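Local coordinates for isocitrate dehydrogenase [NAD] subunit 1 (Saccharomyces cerevisiae, PDB 3BLX) that forms, with subunit 2, the allosteric mitochondrial octamer that oxidatively decarboxylates isocitrate to 2-oxoglutarate in the citric acid cycle, reducing NAD+, and also binds RNA, at the interface of chains A and C and the interface of chains A and B. Coordinates in Å, arbitrary orientation; residue numbers count along the deposited sequence, not the author numbering. Chains: chain A/B, Isocitrate dehydrogenase [NAD] subunit 1; chain C, Isocitrate dehydrogenase [NAD] subunit 2.

Contact 1: the interface of chains A and C. Residues chain A 90, 135, 152; chain C 189-190, 194.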
ATOM      1  N   HIS A  90      20.953 -33.653   0.378  1.00 49.24           N
ATOM      2  CA  HIS A  90      20.121 -34.227   1.426  1.00 45.50           C
ATOM      3  C   HIS A  90      20.979 -34.896   2.513  1.00 53.14           C
ATOM      4  O   HIS A  90      22.169 -34.591   2.654  1.00 40.47           O
ATOM      5  CB  HIS A  90      19.081 -35.170   0.828  1.00 52.87           C
ATOM      6  CG  HIS A  90      18.218 -34.528  -0.226  1.00 73.99           C
ATOM      7  ND1 HIS A  90      18.491 -34.621  -1.575  1.00 86.05           N
ATOM      8  CD2 HIS A  90      17.089 -33.783  -0.126  1.00 58.61           C
ATOM      9  CE1 HIS A  90      17.566 -33.969  -2.261  1.00 71.01           C
ATOM     10  NE2 HIS A  90      16.705 -33.451  -1.406  1.00 43.37           N
ATOM     11  N   GLU A 135      12.950 -28.384  -4.169  1.00 36.64           N
ATOM     12  CA  GLU A 135      13.421 -29.729  -3.894  1.00 46.44           C
ATOM     13  C   GLU A 135      13.632 -29.989  -2.384  1.00 35.81           C
ATOM     14  O   GLU A 135      13.365 -31.080  -1.873  1.00 34.21           O
ATOM     15  CB  GLU A 135      14.700 -29.995  -4.698  1.00 42.49           C
ATOM     16  CG  GLU A 135      15.147 -31.445  -4.686  1.00 82.64           C
ATOM     17  CD  GLU A 135      16.213 -31.758  -5.737  1.00 96.55           C
ATOM     18  OE1 GLU A 135      16.150 -31.179  -6.844  1.00 83.44           O
ATOM     19  OE2 GLU A 135      17.103 -32.601  -5.462  1.00104.15           O
ATOM     20  N   LYS A 152       5.424 -29.203  -3.994  1.00 19.43           N
ATOM     21  CA  LYS A 152       6.565 -28.330  -3.681  1.00 22.34           C
ATOM     22  C   LYS A 152       6.140 -26.830  -3.620  1.00 21.66           C
ATOM     23  O   LYS A 152       5.184 -26.437  -4.269  1.00 19.18           O
ATOM     24  CB  LYS A 152       7.711 -28.573  -4.675  1.00 13.96           C
ATOM     25  CG  LYS A 152       8.361 -29.985  -4.598  1.00 41.81           C
ATOM     26  CD  LYS A 152       9.386 -30.179  -5.744  1.00 91.49           C
ATOM     27  CE  LYS A 152       9.829 -31.640  -5.975  1.00 76.46           C
ATOM     28  NZ  LYS A 152      10.534 -31.806  -7.310  1.00 56.28           N
TER
ATOM     29  N   LYS C 189      16.935 -38.812  -9.912  1.00 37.45           N
ATOM     30  CA  LYS C 189      17.485 -37.949  -8.855  1.00 50.62           C
ATOM     31  C   LYS C 189      17.437 -38.710  -7.506  1.00 57.18           C
ATOM     32  O   LYS C 189      16.754 -39.728  -7.400  1.00 38.24           O
ATOM     33  CB  LYS C 189      16.730 -36.613  -8.787  1.00 45.56           C
ATOM     34  CG  LYS C 189      17.609 -35.373  -8.670  1.00 72.63           C
ATOM     35  CD  LYS C 189      18.760 -35.597  -7.686  1.00 80.19           C
ATOM     36  CE  LYS C 189      19.167 -34.313  -6.959  1.00 93.24           C
ATOM     37  NZ  LYS C 189      19.726 -33.258  -7.848  1.00 67.49           N
ATOM     38  N   SER C 190      18.174 -38.225  -6.503  1.00 73.94           N
ATOM     39  CA  SER C 190      18.425 -38.970  -5.259  1.00 71.76           C
ATOM     40  C   SER C 190      17.286 -39.903  -4.854  1.00 68.74           C
ATOM     41  O   SER C 190      16.287 -39.463  -4.319  1.00 68.92           O
ATOM     42  CB  SER C 190      18.740 -38.018  -4.107  1.00 76.19           C
ATOM     43  OG  SER C 190      19.029 -38.748  -2.932  1.00 66.95           O
ATOM     44  N   ARG C 194      13.522 -38.853  -2.732  1.00 91.34           N
ATOM     45  CA  ARG C 194      12.350 -38.777  -3.585  1.00 78.40           C
ATOM     46  C   ARG C 194      11.889 -40.181  -3.971  1.00 59.53           C
ATOM     47  O   ARG C 194      12.492 -40.845  -4.790  1.00 62.39           O
ATOM     48  CB  ARG C 194      12.549 -37.882  -4.828  1.00 57.98           C
ATOM     49  CG  ARG C 194      13.983 -37.560  -5.237  1.00 74.33           C
ATOM     50  CD  ARG C 194      14.441 -36.170  -4.786  1.00 77.16           C
ATOM     51  NE  ARG C 194      13.991 -35.047  -5.633  1.00104.03           N
ATOM     52  CZ  ARG C 194      13.226 -35.131  -6.729  1.00104.72           C
ATOM     53  NH1 ARG C 194      12.894 -34.018  -7.390  1.00 66.59           N
ATOM     54  NH2 ARG C 194      12.784 -36.304  -7.173  1.00 95.25           N
TER
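A:Glu135 pushes its carboxylate across to C:Arg194 and C:Lys189, and the first two bury the most surface in this patch, 49 Å² for the glutamate and 55 Å² for the arginine. The carboxylate oxygen OE2 of A:Glu135 is shared between two salt bridges, one to the side-chain amine nitrogen NZ of C:Lys189 at 3.6 Å and a longer one to NE of C:Arg194 at 4.0 Å. With CG anti to the backbone N (chi1 -170°) and the chain extended beyond it, A:Glu135 carries its acid well forward into subunit 2. Against C:Arg194 the pairing is not a flat, two-pronged one: the carboxylate and guanidinium planes stand 78° apart, and the methylene CG of A:Glu135 lies in plane at the guanidinium edge, 3.9 Å from NE of C:Arg194. One face of that guanidinium, towards its rim, carries CB of C:Lys189, so the two basic residues pack on each other while both turn to the same acid. With an alanine in place of A:Glu135 the carboxylate is gone, and C:Lys189 and C:Arg194 would probably lose the acid they share, their bent chains set free to turn. A:Lys152, extended, crosses C:Arg194 at about a right angle and places its NZ beside NH1 of the arginine; the cluster of basic groups probably helps to receive an anionic, isocitrate-like ligand, absent from this apo form. A:His90 flanks the group, its ring nitrogen ND1 4.2 Å from CB of C:Ser190. C:Lys189 corresponds to the family's catalytic lysine, here reaching into a site of subunit 1, probably the regulatory one. In the fold, A:Glu135 belongs to the 3-10 turn 134-137 and A:Lys152 to strand 147-155, facing the C chain loop that runs from strand 183-188 to helix 195-208.

Contact 2: the interface of chains A and B. Residues chain A 204-205, 207-208; chain B 64-65, 68, 72.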
ATOM      1  N   LYS A 204      15.047  -2.188 -10.151  1.00 28.65           N
ATOM      2  CA  LYS A 204      14.889  -1.198  -9.092  1.00 31.69           C
ATOM      3  C   LYS A 204      16.070  -1.063  -8.135  1.00 42.38           C
ATOM      4  O   LYS A 204      16.351   0.045  -7.683  1.00 55.68           O
ATOM      5  CB  LYS A 204      13.620  -1.474  -8.274  1.00 39.59           C
ATOM      6  CG  LYS A 204      12.350  -1.525  -9.118  1.00 56.92           C
ATOM      7  CD  LYS A 204      11.115  -1.875  -8.296  1.00 51.34           C
ATOM      8  CE  LYS A 204       9.943  -2.230  -9.205  1.00 83.55           C
ATOM      9  NZ  LYS A 204       8.814  -2.851  -8.455  1.00 69.60           N
ATOM     10  N   GLU A 205      16.744  -2.164  -7.796  1.00 42.55           N
ATOM     11  CA  GLU A 205      17.778  -2.091  -6.755  1.00 35.50           C
ATOM     12  C   GLU A 205      19.236  -2.211  -7.226  1.00 38.80           C
ATOM     13  O   GLU A 205      20.156  -1.840  -6.485  1.00 42.01           O
ATOM     14  CB  GLU A 205      17.507  -3.086  -5.620  1.00 36.65           C
ATOM     15  CG  GLU A 205      16.088  -3.119  -5.127  1.00 35.56           C
ATOM     16  CD  GLU A 205      15.919  -3.944  -3.850  1.00 60.44           C
ATOM     17  OE1 GLU A 205      16.940  -4.238  -3.178  1.00 51.87           O
ATOM     18  OE2 GLU A 205      14.755  -4.287  -3.515  1.00 50.47           O
ATOM     19  N   PRO A 207      20.840  -1.310 -10.768  1.00 59.35           N
ATOM     20  CA  PRO A 207      20.735  -0.861 -12.159  1.00 42.50           C
ATOM     21  C   PRO A 207      22.023  -1.092 -12.946  1.00 50.21           C
ATOM     22  O   PRO A 207      22.003  -1.304 -14.166  1.00 38.60           O
ATOM     23  CB  PRO A 207      20.487   0.633 -11.999  1.00 46.18           C
ATOM     24  CG  PRO A 207      20.155   0.837 -10.532  1.00 48.43           C
ATOM     25  CD  PRO A 207      20.932  -0.180  -9.835  1.00 43.41           C
ATOM     26  N   ASP A 208      23.146  -1.060 -12.238  1.00 62.52           N
ATOM     27  CA  ASP A 208      24.464  -1.211 -12.855  1.00 58.18           C
ATOM     28  C   ASP A 208      24.738  -2.634 -13.324  1.00 69.48           C
ATOM     29  O   ASP A 208      25.737  -2.895 -14.018  1.00 58.83           O
ATOM     30  CB  ASP A 208      25.546  -0.782 -11.864  1.00 77.06           C
ATOM     31  CG  ASP A 208      25.515   0.718 -11.573  1.00112.63           C
ATOM     32  OD1 ASP A 208      24.770   1.453 -12.267  1.00107.71           O
ATOM     33  OD2 ASP A 208      26.243   1.162 -10.654  1.00105.24           O
TER
ATOM     34  N   TYR B  64      22.273  10.050  -5.136  1.00 27.50           N
ATOM     35  CA  TYR B  64      21.416   8.941  -5.515  1.00 36.74           C
ATOM     36  C   TYR B  64      22.059   7.594  -5.121  1.00 37.67           C
ATOM     37  O   TYR B  64      21.387   6.717  -4.586  1.00 35.46           O
ATOM     38  CB  TYR B  64      21.058   9.013  -7.000  1.00 32.49           C
ATOM     39  CG  TYR B  64      20.419   7.760  -7.558  1.00 50.66           C
ATOM     40  CD1 TYR B  64      21.203   6.766  -8.146  1.00 43.53           C
ATOM     41  CD2 TYR B  64      19.038   7.562  -7.495  1.00 39.88           C
ATOM     42  CE1 TYR B  64      20.642   5.599  -8.650  1.00 56.34           C
ATOM     43  CE2 TYR B  64      18.457   6.398  -8.008  1.00 50.49           C
ATOM     44  CZ  TYR B  64      19.271   5.406  -8.588  1.00 76.46           C
ATOM     45  OH  TYR B  64      18.746   4.216  -9.112  1.00 60.07           O
ATOM     46  N   GLU B  65      23.361   7.459  -5.335  1.00 28.44           N
ATOM     47  CA  GLU B  65      24.068   6.233  -5.004  1.00 41.07           C
ATOM     48  C   GLU B  65      24.173   5.959  -3.504  1.00 35.10           C
ATOM     49  O   GLU B  65      24.213   4.805  -3.065  1.00 39.05           O
ATOM     50  CB  GLU B  65      25.459   6.221  -5.642  1.00 38.35           C
ATOM     51  CG  GLU B  65      25.453   5.900  -7.128  1.00 50.43           C
ATOM     52  CD  GLU B  65      24.717   4.597  -7.480  1.00 99.09           C
ATOM     53  OE1 GLU B  65      24.476   3.772  -6.564  1.00 98.27           O
ATOM     54  OE2 GLU B  65      24.385   4.395  -8.678  1.00 90.36           O
ATOM     55  N   GLU B  68      20.587   4.929  -2.363  1.00 28.65           N
ATOM     56  CA  GLU B  68      20.362   3.574  -2.849  1.00 27.99           C
ATOM     57  C   GLU B  68      21.152   2.535  -2.030  1.00 34.02           C
ATOM     58  O   GLU B  68      20.636   1.459  -1.701  1.00 34.27           O
ATOM     59  CB  GLU B  68      20.680   3.494  -4.346  1.00 21.92           C
ATOM     60  CG  GLU B  68      19.634   2.696  -5.167  1.00 66.95           C
ATOM     61  CD  GLU B  68      18.172   3.121  -4.892  1.00 72.85           C
ATOM     62  OE1 GLU B  68      17.312   2.226  -4.740  1.00 73.16           O
ATOM     63  OE2 GLU B  68      17.867   4.339  -4.828  1.00 50.56           O
ATOM     64  N   ARG B  72      19.643  -0.483   0.686  1.00 28.85           N
ATOM     65  CA  ARG B  72      20.078  -1.864   0.695  1.00 21.56           C
ATOM     66  C   ARG B  72      20.664  -2.269   2.034  1.00 28.99           C
ATOM     67  O   ARG B  72      20.353  -3.320   2.550  1.00 30.40           O
ATOM     68  CB  ARG B  72      21.116  -2.096  -0.385  1.00 19.34           C
ATOM     69  CG  ARG B  72      20.619  -1.935  -1.792  1.00 20.53           C
ATOM     70  CD  ARG B  72      21.587  -2.558  -2.776  1.00 30.99           C
ATOM     71  NE  ARG B  72      22.842  -1.820  -2.829  1.00 32.35           N
ATOM     72  CZ  ARG B  72      23.011  -0.717  -3.548  1.00 34.16           C
ATOM     73  NH1 ARG B  72      22.000  -0.244  -4.263  1.00 31.19           N
ATOM     74  NH2 ARG B  72      24.180  -0.087  -3.560  1.00 24.39           N
TER
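B:Arg72 reaches the backbone carbonyl of A:Glu205, where one copy of subunit 1 meets another; both belong to the isocitrate and isopropylmalate dehydrogenase family. The flank of a helix in one copy meets the end of a helix in the other, in an interface that is not an exact two-fold and probably helps to assemble the octamer. The guanidinium nitrogen NH1 of B:Arg72 gives a weak hydrogen bond to O of A:Glu205, 3.3 Å long and bent to 121° at the hydrogen. Its methylene CD lies 4.0 Å from the same oxygen of A:Glu205, so the arginine meets the carbonyl with its flank as well as its end. Next to it the phenol of B:Tyr64 and the ring of A:Pro207 slide past each other in opposite directions, the hydroxyl OH of B:Tyr64 resting 3.9 Å from CG of A:Pro207. The tyrosine points outward from its helix with CG anti to the backbone N (chi1 168°), which carries the hydroxyl over to the proline. To one side of these contacts B:Glu68 brings its carboxylate oxygen OE1 to 3.8 Å from O of A:Lys204, too long for a hydrogen bond, so this is proximity alone. Farther along, the acids of B:Glu65 and A:Asp208 come near each other, but A:Asp208 is poorly ordered and little should be read into it.

Behind this first shell, the guanidinium of B:Arg72 is backed on one face by the main-chain O of B:Glu68, one turn earlier, 3.3 Å above its plane and towards the rim. The bend at chi3 (-68°) turns the end of the arginine back over that turn. B:Tyr64, B:Glu65, B:Glu68 and B:Arg72 all project from helix 60-73. Opposite them, A:Lys204 and A:Glu205 close helix 190-205, and A:Pro207 and A:Asp208 lie in the loop leading to strand 210-215. The carbonyl end of that helix is likely to favour the positive charge of B:Arg72.

The C-alpha centres of contact 1 and contact 2 lie about 37 Å apart, and the two share no residue. Chain A takes part in both: contact 1 joins it to subunit 2, contact 2 to another copy of subunit 1, so one polypeptide ties together both kinds of neighbour in an assembly of four subunits 1 and four subunits 2. Contact 1 lies at a composite site where ligand could be sensed, whereas contact 2 joins unlike surfaces of identical chains and probably helps to hold the octamer together. A shift at one might be passed through chain A to the other, though this apo model alone does not show it.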